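Local coordinates for protein glycoside hydrolase (Streptococcus pneumoniae serotype 4, PDB 6ORH) that probably hydrolyses alpha-L-fucosides, as a family 29 glycoside hydrolase, helping the bacterium to degrade fucose-containing carbohydrate antigens of its host, at residues Lys374-Ile379 and Ala422-Gln427; Lys102-Leu107 and Pro157-Ala162; Gln225-Asp230 and Gly248-Ile253. The protein carries 2 engineered substitutions. All coordinates share one frame; numbering follows the deposited sequence.

The three contacts follow one another along the chain. Interaction 2 closes before interaction 3 opens, and interaction 3 closes before interaction 1. Interactions 2 and 3 both belong to the alpha-L-fucosidase region, a TIM-barrel family. Interaction 2 sets the start of helix 105-116 against the loop between helix 139-154 and strand 167-169. Interaction 3 pairs strand 226-227 with strand 250-259 of the barrel sheet. Their centres are 33 Å apart. Interaction 1 joins two strands of the galactose-binding-like region further along, and its centre lies 48 Å from that of interaction 2. No two contacts touch, so each ties together a different part of this two-part enzyme.

Interaction 1 (Lys374-Ile379 and Ala422-Gln427); sequences KTFDVI and AVVEAQ
Phe376 and Val424 form the tight part of this contact. Their side chains lie side by side and point the same way. Phe376 CG sits between the backbone N and the carbonyl carbon (chi1 57°), which turns CG to the side of Val424. Val424 CG1 lies over one face of the phenyl ring, 4.0 Å from the Phe376 centroid, in a CH-pi contact. Val424 CG1 comes closest to Phe376 CE1, at 3.6 Å. Ala426 O lies at the ring edge, in its plane, and Ala426 CB is near Phe376 CZ. Val398 of strand 391-400 touches both Phe376 and Val424, and Leu447 also packs on Phe376.

Four backbone hydrogen bonds join the strands. Phe376 and Val424 exchange two, and so do Lys374 and Ala426. The bond from Lys374 N to Ala426 O is 2.9 Å long and nearly straight.

The side of Thr375, Val423 and Glu425 is more open to solvent. There Thr375 CG2 touches Val423 CG2 at 3.6 Å. Thr375 OG1 rests near the aliphatic part of Glu425. A water bridges their polar ends, 2.9 Å from Thr375 OG1 and 2.8 Å from Glu425 OE2, to which it donates.

After Phe376 the chain turns a corner at Asp377. Asp377 and Val378 both face Tyr448 in a classic beta bulge. This is antiparallel edge-strand pairing in the beta-sandwich of a galactose-binding-like, F5/8 type C domain.

Interaction 2 (Lys102-Leu107 and Pro157-Ala162); sequences KGDLLL and PNYGNA
Leu106 lays its CD2 methyl over the centre of the Tyr159 ring. Leu106 CD2 is 3.6 Å from the centroid of the Tyr159 ring and 12° off the ring normal, a CH-pi contact. The two side chains cross at about a right angle. Leu106 CG is anti to its backbone N (chi1 180°) and lies 3.6 Å from Tyr159 CD1. The ring therefore meets both the branch point and one methyl of this leucine.

The phenol end is held by Asp104. The two side chains reach toward each other, tip to tip. Tyr159 OH donates to Asp104 OD2 in a short hydrogen bond of 2.6 Å. The acceptor uses its syn lone pair, on the side of the other carboxylate oxygen. The carboxylate and ring planes are 70° apart, while OD2 itself stays near the ring plane. The bond at one end and the leucine over one face together restrain the position of the ring.

The other oxygen of Asp104 serves the helix. Asp104 OD1 accepts from Leu107 N at 2.9 Å, and this donor comes from above the carboxylate plane. One carboxylate thus binds both the tyrosine and the first turn. The nearby helix start would probably favour its negative charge.

Leu107 adds to the edge of the contact. Leu107 CB lies in the plane of the Tyr159 ring, 4.0 Å from Tyr159 CE1. Leu107 CD1 is 3.5 Å from Asn158 O and sits beside Asn158 CB. Tyr84 and Phe165 also pack on Tyr159. Further along the loop, Gly160 N binds Ser110 OG.

Asp104 is the N-cap of helix 105-116. It also accepts from a tyrosine of the loop after helix 139-154, which joins a capped helix start to that loop in the TIM-barrel region.

Interaction 3 (Gln225-Asp230 and Gly248-Ile253); sequences QKVNPD and GTIFSI
The Phe251 ring has the backbone O of Gln225 over the centre of one face, 3.4 Å above its plane. Gln225 CB also approaches this ring, 3.7 Å from Phe251 CZ. Leu19 of helix 13-21 and Pro11 also pack on Phe251.

The same Gln225 O accepts a hydrogen bond from Ser252 N. The bond from Ser252 N to Gln225 O is 3.0 Å long and nearly straight at the hydrogen, but the donor stands above the carbonyl plane. The carbonyl thus touches a ring and accepts an N-H at once. The Gln225 chain bends at chi2 (-76°), which places CD, and its amide passes Ile253. Gln225 OE1 accepts from Gly254 N, and Gln225 NE2 donates to Thr290 OG1.

Val227 carries the next part of the pairing. Its N donates to Ile250 O. Val227 O is gripped by two donors, Thr249 N at 3.0 Å and Ile250 N at 3.1 Å. Thr249 and Ile250 both face this one residue, a classic beta bulge. The Thr249 bond is the more bent, at 138°.

On the side of Val227 and Ile250 the packing is mainly apolar. Val227 CG2 lies 3.7 Å from Ser252 CB and also nears Ile250 CG1. Ser252 OG bonds to Arg210 NH1. Pro229 CG and Ile250 CD1 meet tip to tip at 3.9 Å. Lys226 leaves on the other side of the strand, extended beyond CG past Gly248. Its NZ binds Pro246 O and Gln437 OE1.

Backbone bonds fix the register of this short antiparallel pairing at the start of barrel strand 250-259. The polar atoms of the buried pair are satisfied partly within it, as at the doubly bonded Val227 O. The amide of Gln225, Lys226 NZ and Ser252 OG instead find partners beyond it, in neighbouring loops and strand 209-211.

Interaction 1 (Lys374-Ile379 and Ala422-Gln427)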
loop_
_atom_site.group_PDB
_atom_site.type_symbol
_atom_site.label_atom_id
_atom_site.label_comp_id
_atom_site.label_asym_id
_atom_site.label_seq_id
_atom_site.Cartn_x
_atom_site.Cartn_y
_atom_site.Cartn_z
ATOM N N LYS A 374 -4.870 21.979 -16.349
ATOM C CA LYS A 374 -6.072 21.332 -15.841
ATOM C C LYS A 374 -5.766 20.777 -14.458
ATOM O O LYS A 374 -4.600 20.595 -14.120
ATOM C CB LYS A 374 -6.520 20.195 -16.771
ATOM C CG LYS A 374 -6.638 20.587 -18.235
ATOM C CD LYS A 374 -7.450 19.623 -19.073
ATOM C CE LYS A 374 -7.527 20.068 -20.518
ATOM N NZ LYS A 374 -7.978 18.973 -21.414
ATOM N N THR A 375 -6.816 20.510 -13.669
ATOM C CA THR A 375 -6.687 20.109 -12.279
ATOM C C THR A 375 -7.153 18.662 -12.126
ATOM O O THR A 375 -8.298 18.345 -12.452
ATOM C CB THR A 375 -7.515 21.015 -11.368
ATOM O OG1 THR A 375 -6.962 22.311 -11.598
ATOM C CG2 THR A 375 -7.398 20.686 -9.900
ATOM N N PHE A 376 -6.237 17.822 -11.630
ATOM C CA PHE A 376 -6.481 16.387 -11.557
ATOM C C PHE A 376 -5.774 15.795 -10.340
ATOM O O PHE A 376 -4.903 16.426 -9.729
ATOM C CB PHE A 376 -6.063 15.721 -12.869
ATOM C CG PHE A 376 -4.614 15.976 -13.226
ATOM C CD1 PHE A 376 -3.604 15.172 -12.722
ATOM C CD2 PHE A 376 -4.273 17.027 -14.064
ATOM C CE1 PHE A 376 -2.275 15.411 -13.044
ATOM C CE2 PHE A 376 -2.944 17.274 -14.384
ATOM C CZ PHE A 376 -1.950 16.465 -13.872
ATOM N N ASP A 377 -6.167 14.566 -9.967
ATOM C CA ASP A 377 -5.532 13.858 -8.871
ATOM C C ASP A 377 -5.536 12.351 -9.130
ATOM O O ASP A 377 -5.199 11.598 -8.220
ATOM C CB ASP A 377 -6.162 14.160 -7.506
ATOM C CG ASP A 377 -7.661 13.886 -7.393
ATOM O OD1 ASP A 377 -8.312 13.548 -8.413
ATOM O OD2 ASP A 377 -8.182 14.101 -6.294
ATOM N N VAL A 378 -5.921 11.943 -10.346
ATOM C CA VAL A 378 -5.890 10.526 -10.708
ATOM C C VAL A 378 -5.324 10.370 -12.110
ATOM O O VAL A 378 -5.790 11.007 -13.053
ATOM C CB VAL A 378 -7.276 9.859 -10.649
ATOM C CG1 VAL A 378 -7.130 8.348 -10.916
ATOM C CG2 VAL A 378 -7.960 10.088 -9.314
ATOM N N ILE A 379 -4.375 9.435 -12.277
ATOM C CA ILE A 379 -3.973 9.010 -13.611
ATOM C C ILE A 379 -4.397 7.548 -13.816
ATOM O O ILE A 379 -4.323 6.771 -12.879
ATOM C CB ILE A 379 -2.462 9.237 -13.871
ATOM C CG1 ILE A 379 -2.113 9.023 -15.349
ATOM C CG2 ILE A 379 -1.616 8.357 -12.935
ATOM C CD1 ILE A 379 -0.696 9.433 -15.784
ATOM N N ALA A 422 -1.581 13.929 -5.043
ATOM C CA ALA A 422 -2.092 15.204 -4.569
ATOM C C ALA A 422 -2.750 15.943 -5.729
ATOM O O ALA A 422 -2.274 15.891 -6.864
ATOM C CB ALA A 422 -0.954 16.015 -4.004
ATOM N N VAL A 423 -3.840 16.648 -5.432
ATOM C CA VAL A 423 -4.514 17.437 -6.447
ATOM C C VAL A 423 -3.522 18.485 -6.960
ATOM O O VAL A 423 -2.854 19.134 -6.162
ATOM C CB VAL A 423 -5.799 18.076 -5.881
ATOM C CG1 VAL A 423 -5.517 18.854 -4.608
ATOM C CG2 VAL A 423 -6.498 18.944 -6.918
ATOM N N VAL A 424 -3.401 18.601 -8.286
ATOM C CA VAL A 424 -2.405 19.450 -8.925
ATOM C C VAL A 424 -3.050 20.125 -10.131
ATOM O O VAL A 424 -3.925 19.558 -10.784
ATOM C CB VAL A 424 -1.121 18.670 -9.289
ATOM C CG1 VAL A 424 -1.349 17.598 -10.344
ATOM C CG2 VAL A 424 -0.015 19.600 -9.755
ATOM N N GLU A 425 -2.632 21.374 -10.401
ATOM C CA GLU A 425 -2.987 22.050 -11.640
ATOM C C GLU A 425 -1.749 22.063 -12.532
ATOM O O GLU A 425 -0.707 22.599 -12.135
ATOM C CB GLU A 425 -3.493 23.473 -11.368
ATOM C CG GLU A 425 -3.982 24.182 -12.624
ATOM C CD GLU A 425 -4.524 25.592 -12.403
ATOM O OE1 GLU A 425 -3.819 26.385 -11.765
ATOM O OE2 GLU A 425 -5.655 25.876 -12.837
ATOM N N ALA A 426 -1.857 21.429 -13.711
ATOM C CA ALA A 426 -0.696 21.226 -14.562
ATOM C C ALA A 426 -1.127 21.022 -16.007
ATOM O O ALA A 426 -2.266 20.643 -16.290
ATOM C CB ALA A 426 0.148 20.072 -14.056
ATOM N N GLN A 427 -0.191 21.290 -16.912
ATOM C CA GLN A 427 -0.428 21.153 -18.330
ATOM C C GLN A 427 0.441 20.035 -18.903
ATOM O O GLN A 427 0.091 19.464 -19.937
ATOM C CB GLN A 427 -0.110 22.482 -19.017
ATOM C CG GLN A 427 -0.285 22.423 -20.524
ATOM C CD GLN A 427 -0.314 23.806 -21.132
ATOM O OE1 GLN A 427 -0.672 24.786 -20.473
ATOM N NE2 GLN A 427 0.098 23.870 -22.384
HETATM O O HOH W 1 -7.182 23.877 -14.004
#

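Interaction 2 (Lys102-Leu107 and Pro157-Ala162)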
loop_
_atom_site.group_PDB
_atom_site.type_symbol
_atom_site.label_atom_id
_atom_site.label_comp_id
_atom_site.label_asym_id
_atom_site.label_seq_id
_atom_site.Cartn_x
_atom_site.Cartn_y
_atom_site.Cartn_z
ATOM N N LYS A 102 -42.054 -24.990 -1.822
ATOM C CA LYS A 102 -41.969 -25.093 -3.270
ATOM C C LYS A 102 -41.062 -23.997 -3.824
ATOM O O LYS A 102 -41.167 -23.649 -5.004
ATOM C CB LYS A 102 -43.373 -25.068 -3.882
ATOM C CG LYS A 102 -44.163 -26.315 -3.475
ATOM C CD LYS A 102 -45.553 -26.483 -4.039
ATOM C CE LYS A 102 -46.079 -27.879 -3.776
ATOM N NZ LYS A 102 -45.161 -28.913 -4.323
ATOM N N GLY A 103 -40.179 -23.490 -2.960
ATOM C CA GLY A 103 -39.313 -22.350 -3.263
ATOM C C GLY A 103 -38.028 -22.782 -3.960
ATOM O O GLY A 103 -37.553 -23.915 -3.821
ATOM N N ASP A 104 -37.497 -21.882 -4.794
ATOM C CA ASP A 104 -36.244 -22.169 -5.461
ATOM C C ASP A 104 -35.514 -20.839 -5.622
ATOM O O ASP A 104 -35.859 -20.066 -6.511
ATOM C CB ASP A 104 -36.496 -22.885 -6.801
ATOM C CG ASP A 104 -35.232 -23.214 -7.578
ATOM O OD1 ASP A 104 -34.180 -22.621 -7.252
ATOM O OD2 ASP A 104 -35.298 -24.053 -8.498
ATOM N N LEU A 105 -34.530 -20.562 -4.745
ATOM C CA LEU A 105 -33.930 -19.230 -4.735
ATOM C C LEU A 105 -33.064 -19.060 -5.981
ATOM O O LEU A 105 -32.991 -17.967 -6.530
ATOM C CB LEU A 105 -33.120 -19.034 -3.446
ATOM C CG LEU A 105 -32.490 -17.645 -3.311
ATOM C CD1 LEU A 105 -33.565 -16.537 -3.284
ATOM C CD2 LEU A 105 -31.601 -17.595 -2.071
ATOM N N LEU A 106 -32.428 -20.151 -6.439
ATOM C CA LEU A 106 -31.615 -20.056 -7.644
ATOM C C LEU A 106 -32.487 -19.691 -8.845
ATOM O O LEU A 106 -32.072 -18.876 -9.659
ATOM C CB LEU A 106 -30.793 -21.338 -7.844
ATOM C CG LEU A 106 -29.896 -21.357 -9.086
ATOM C CD1 LEU A 106 -28.896 -20.208 -9.074
ATOM C CD2 LEU A 106 -29.158 -22.680 -9.177
ATOM N N LEU A 107 -33.704 -20.267 -8.917
ATOM C CA LEU A 107 -34.616 -19.902 -9.995
ATOM C C LEU A 107 -35.045 -18.440 -9.872
ATOM O O LEU A 107 -35.045 -17.721 -10.880
ATOM C CB LEU A 107 -35.848 -20.814 -9.934
ATOM C CG LEU A 107 -36.861 -20.565 -11.053
ATOM C CD1 LEU A 107 -36.252 -20.897 -12.404
ATOM C CD2 LEU A 107 -38.102 -21.426 -10.822
ATOM N N PRO A 157 -31.604 -24.866 -18.228
ATOM C CA PRO A 157 -31.713 -23.598 -18.939
ATOM C C PRO A 157 -32.416 -22.509 -18.133
ATOM O O PRO A 157 -32.315 -21.336 -18.486
ATOM C CB PRO A 157 -32.462 -23.954 -20.246
ATOM C CG PRO A 157 -33.216 -25.232 -19.910
ATOM C CD PRO A 157 -32.326 -25.962 -18.912
ATOM N N ASN A 158 -33.108 -22.878 -17.052
ATOM C CA ASN A 158 -33.821 -21.901 -16.245
ATOM C C ASN A 158 -32.920 -21.306 -15.157
ATOM O O ASN A 158 -33.374 -20.455 -14.383
ATOM C CB ASN A 158 -35.032 -22.524 -15.563
ATOM C CG ASN A 158 -35.976 -23.134 -16.575
ATOM O OD1 ASN A 158 -36.524 -22.416 -17.402
ATOM N ND2 ASN A 158 -36.107 -24.452 -16.553
ATOM N N TYR A 159 -31.687 -21.813 -15.050
ATOM C CA TYR A 159 -30.748 -21.236 -14.090
ATOM C C TYR A 159 -29.677 -20.454 -14.831
ATOM O O TYR A 159 -29.355 -20.792 -15.960
ATOM C CB TYR A 159 -30.067 -22.342 -13.270
ATOM C CG TYR A 159 -30.948 -23.112 -12.322
ATOM C CD1 TYR A 159 -32.088 -22.543 -11.745
ATOM C CD2 TYR A 159 -30.606 -24.417 -11.970
ATOM C CE1 TYR A 159 -32.858 -23.254 -10.832
ATOM C CE2 TYR A 159 -31.374 -25.137 -11.060
ATOM C CZ TYR A 159 -32.492 -24.549 -10.487
ATOM O OH TYR A 159 -33.253 -25.250 -9.591
ATOM N N GLY A 160 -29.153 -19.388 -14.202
ATOM C CA GLY A 160 -28.149 -18.578 -14.866
ATOM C C GLY A 160 -28.813 -17.403 -15.565
ATOM O O GLY A 160 -30.031 -17.231 -15.465
ATOM N N ASN A 161 -27.990 -16.655 -16.295
ATOM C CA ASN A 161 -28.459 -15.585 -17.162
ATOM C C ASN A 161 -28.764 -16.238 -18.508
ATOM O O ASN A 161 -27.847 -16.547 -19.256
ATOM C CB ASN A 161 -27.376 -14.511 -17.271
ATOM C CG ASN A 161 -27.746 -13.385 -18.220
ATOM O OD1 ASN A 161 -28.888 -13.308 -18.647
ATOM N ND2 ASN A 161 -26.827 -12.462 -18.461
ATOM N N ALA A 162 -30.062 -16.494 -18.772
ATOM C CA ALA A 162 -30.480 -17.210 -19.984
ATOM C C ALA A 162 -29.717 -18.521 -20.123
ATOM O O ALA A 162 -29.155 -18.805 -21.179
ATOM C CB ALA A 162 -30.328 -16.330 -21.211
#

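Interaction 3 (Gln225-Asp230 and Gly248-Ile253)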
loop_
_atom_site.group_PDB
_atom_site.type_symbol
_atom_site.label_atom_id
_atom_site.label_comp_id
_atom_site.label_asym_id
_atom_site.label_seq_id
_atom_site.Cartn_x
_atom_site.Cartn_y
_atom_site.Cartn_z
ATOM N N GLN A 225 -1.210 -10.728 -12.690
ATOM C CA GLN A 225 -2.393 -11.574 -12.844
ATOM C C GLN A 225 -1.973 -12.902 -13.471
ATOM O O GLN A 225 -2.403 -13.257 -14.570
ATOM C CB GLN A 225 -3.453 -10.847 -13.692
ATOM C CG GLN A 225 -4.015 -9.617 -12.996
ATOM C CD GLN A 225 -5.001 -9.935 -11.895
ATOM O OE1 GLN A 225 -4.770 -10.762 -11.009
ATOM N NE2 GLN A 225 -6.150 -9.262 -11.924
ATOM N N LYS A 226 -1.103 -13.615 -12.756
ATOM C CA LYS A 226 -0.543 -14.884 -13.235
ATOM C C LYS A 226 0.108 -15.566 -12.030
ATOM O O LYS A 226 0.621 -14.879 -11.136
ATOM C CB LYS A 226 0.472 -14.677 -14.388
ATOM C CG LYS A 226 1.610 -13.691 -14.140
ATOM C CD LYS A 226 2.581 -13.668 -15.341
ATOM C CE LYS A 226 3.709 -12.664 -15.175
ATOM N NZ LYS A 226 4.669 -12.719 -16.328
ATOM N N VAL A 227 0.114 -16.909 -12.050
ATOM C CA VAL A 227 0.705 -17.723 -10.985
ATOM C C VAL A 227 1.165 -19.033 -11.606
ATOM O O VAL A 227 0.811 -19.339 -12.723
ATOM C CB VAL A 227 -0.329 -18.037 -9.882
ATOM C CG1 VAL A 227 -0.695 -16.814 -9.030
ATOM C CG2 VAL A 227 -1.563 -18.755 -10.408
ATOM N N ASN A 228 1.938 -19.809 -10.831
ATOM C CA ASN A 228 2.228 -21.196 -11.122
ATOM C C ASN A 228 1.295 -22.045 -10.260
ATOM O O ASN A 228 1.296 -21.881 -9.041
ATOM C CB ASN A 228 3.699 -21.444 -10.789
ATOM C CG ASN A 228 4.114 -22.849 -11.164
ATOM O OD1 ASN A 228 3.312 -23.778 -11.075
ATOM N ND2 ASN A 228 5.364 -23.006 -11.597
ATOM N N PRO A 229 0.440 -22.903 -10.859
ATOM C CA PRO A 229 -0.563 -23.648 -10.100
ATOM C C PRO A 229 0.067 -24.512 -9.012
ATOM O O PRO A 229 -0.572 -24.801 -8.004
ATOM C CB PRO A 229 -1.277 -24.552 -11.113
ATOM C CG PRO A 229 -0.990 -23.913 -12.458
ATOM C CD PRO A 229 0.310 -23.151 -12.306
ATOM N N ASP A 230 1.330 -24.911 -9.198
ATOM C CA ASP A 230 1.975 -25.749 -8.206
ATOM C C ASP A 230 2.334 -25.007 -6.925
ATOM O O ASP A 230 2.742 -25.646 -5.934
ATOM C CB ASP A 230 3.210 -26.421 -8.828
ATOM C CG ASP A 230 2.866 -27.634 -9.676
ATOM O OD1 ASP A 230 1.684 -28.053 -9.686
ATOM O OD2 ASP A 230 3.797 -28.208 -10.275
ATOM N N GLY A 248 4.774 -16.294 -13.383
ATOM C CA GLY A 248 3.648 -17.225 -13.454
ATOM C C GLY A 248 3.446 -17.896 -14.819
ATOM O O GLY A 248 3.785 -17.329 -15.865
ATOM N N THR A 249 2.890 -19.127 -14.818
ATOM C CA THR A 249 2.732 -19.970 -15.998
ATOM C C THR A 249 1.308 -19.943 -16.562
ATOM O O THR A 249 1.121 -20.356 -17.709
ATOM C CB THR A 249 3.209 -21.413 -15.740
ATOM O OG1 THR A 249 2.522 -21.871 -14.579
ATOM C CG2 THR A 249 4.699 -21.455 -15.485
ATOM N N ILE A 250 0.303 -19.537 -15.754
ATOM C CA ILE A 250 -1.079 -19.416 -16.199
ATOM C C ILE A 250 -1.564 -18.008 -15.869
ATOM O O ILE A 250 -1.121 -17.416 -14.888
ATOM C CB ILE A 250 -2.029 -20.459 -15.556
ATOM C CG1 ILE A 250 -2.169 -20.216 -14.050
ATOM C CG2 ILE A 250 -1.524 -21.883 -15.843
ATOM C CD1 ILE A 250 -3.331 -20.972 -13.349
ATOM N N PHE A 251 -2.453 -17.482 -16.737
ATOM C CA PHE A 251 -3.122 -16.218 -16.414
ATOM C C PHE A 251 -4.167 -16.492 -15.335
ATOM O O PHE A 251 -4.947 -17.451 -15.439
ATOM C CB PHE A 251 -3.745 -15.608 -17.672
ATOM C CG PHE A 251 -4.114 -14.146 -17.496
ATOM C CD1 PHE A 251 -5.247 -13.785 -16.772
ATOM C CD2 PHE A 251 -3.281 -13.140 -17.954
ATOM C CE1 PHE A 251 -5.567 -12.436 -16.570
ATOM C CE2 PHE A 251 -3.610 -11.797 -17.761
ATOM C CZ PHE A 251 -4.754 -11.438 -17.074
ATOM N N SER A 252 -4.167 -15.633 -14.299
ATOM C CA SER A 252 -4.983 -15.904 -13.118
ATOM C C SER A 252 -5.457 -14.553 -12.579
ATOM O O SER A 252 -4.610 -13.703 -12.310
ATOM C CB SER A 252 -4.093 -16.614 -12.080
ATOM O OG SER A 252 -4.772 -16.679 -10.809
ATOM N N ILE A 253 -6.785 -14.372 -12.458
ATOM C CA ILE A 253 -7.293 -13.142 -11.830
ATOM C C ILE A 253 -7.318 -13.316 -10.308
ATOM O O ILE A 253 -8.000 -14.238 -9.831
ATOM C CB ILE A 253 -8.708 -12.875 -12.350
ATOM C CG1 ILE A 253 -8.688 -12.579 -13.856
ATOM C CG2 ILE A 253 -9.393 -11.758 -11.561
ATOM C CD1 ILE A 253 -10.067 -12.524 -14.468
#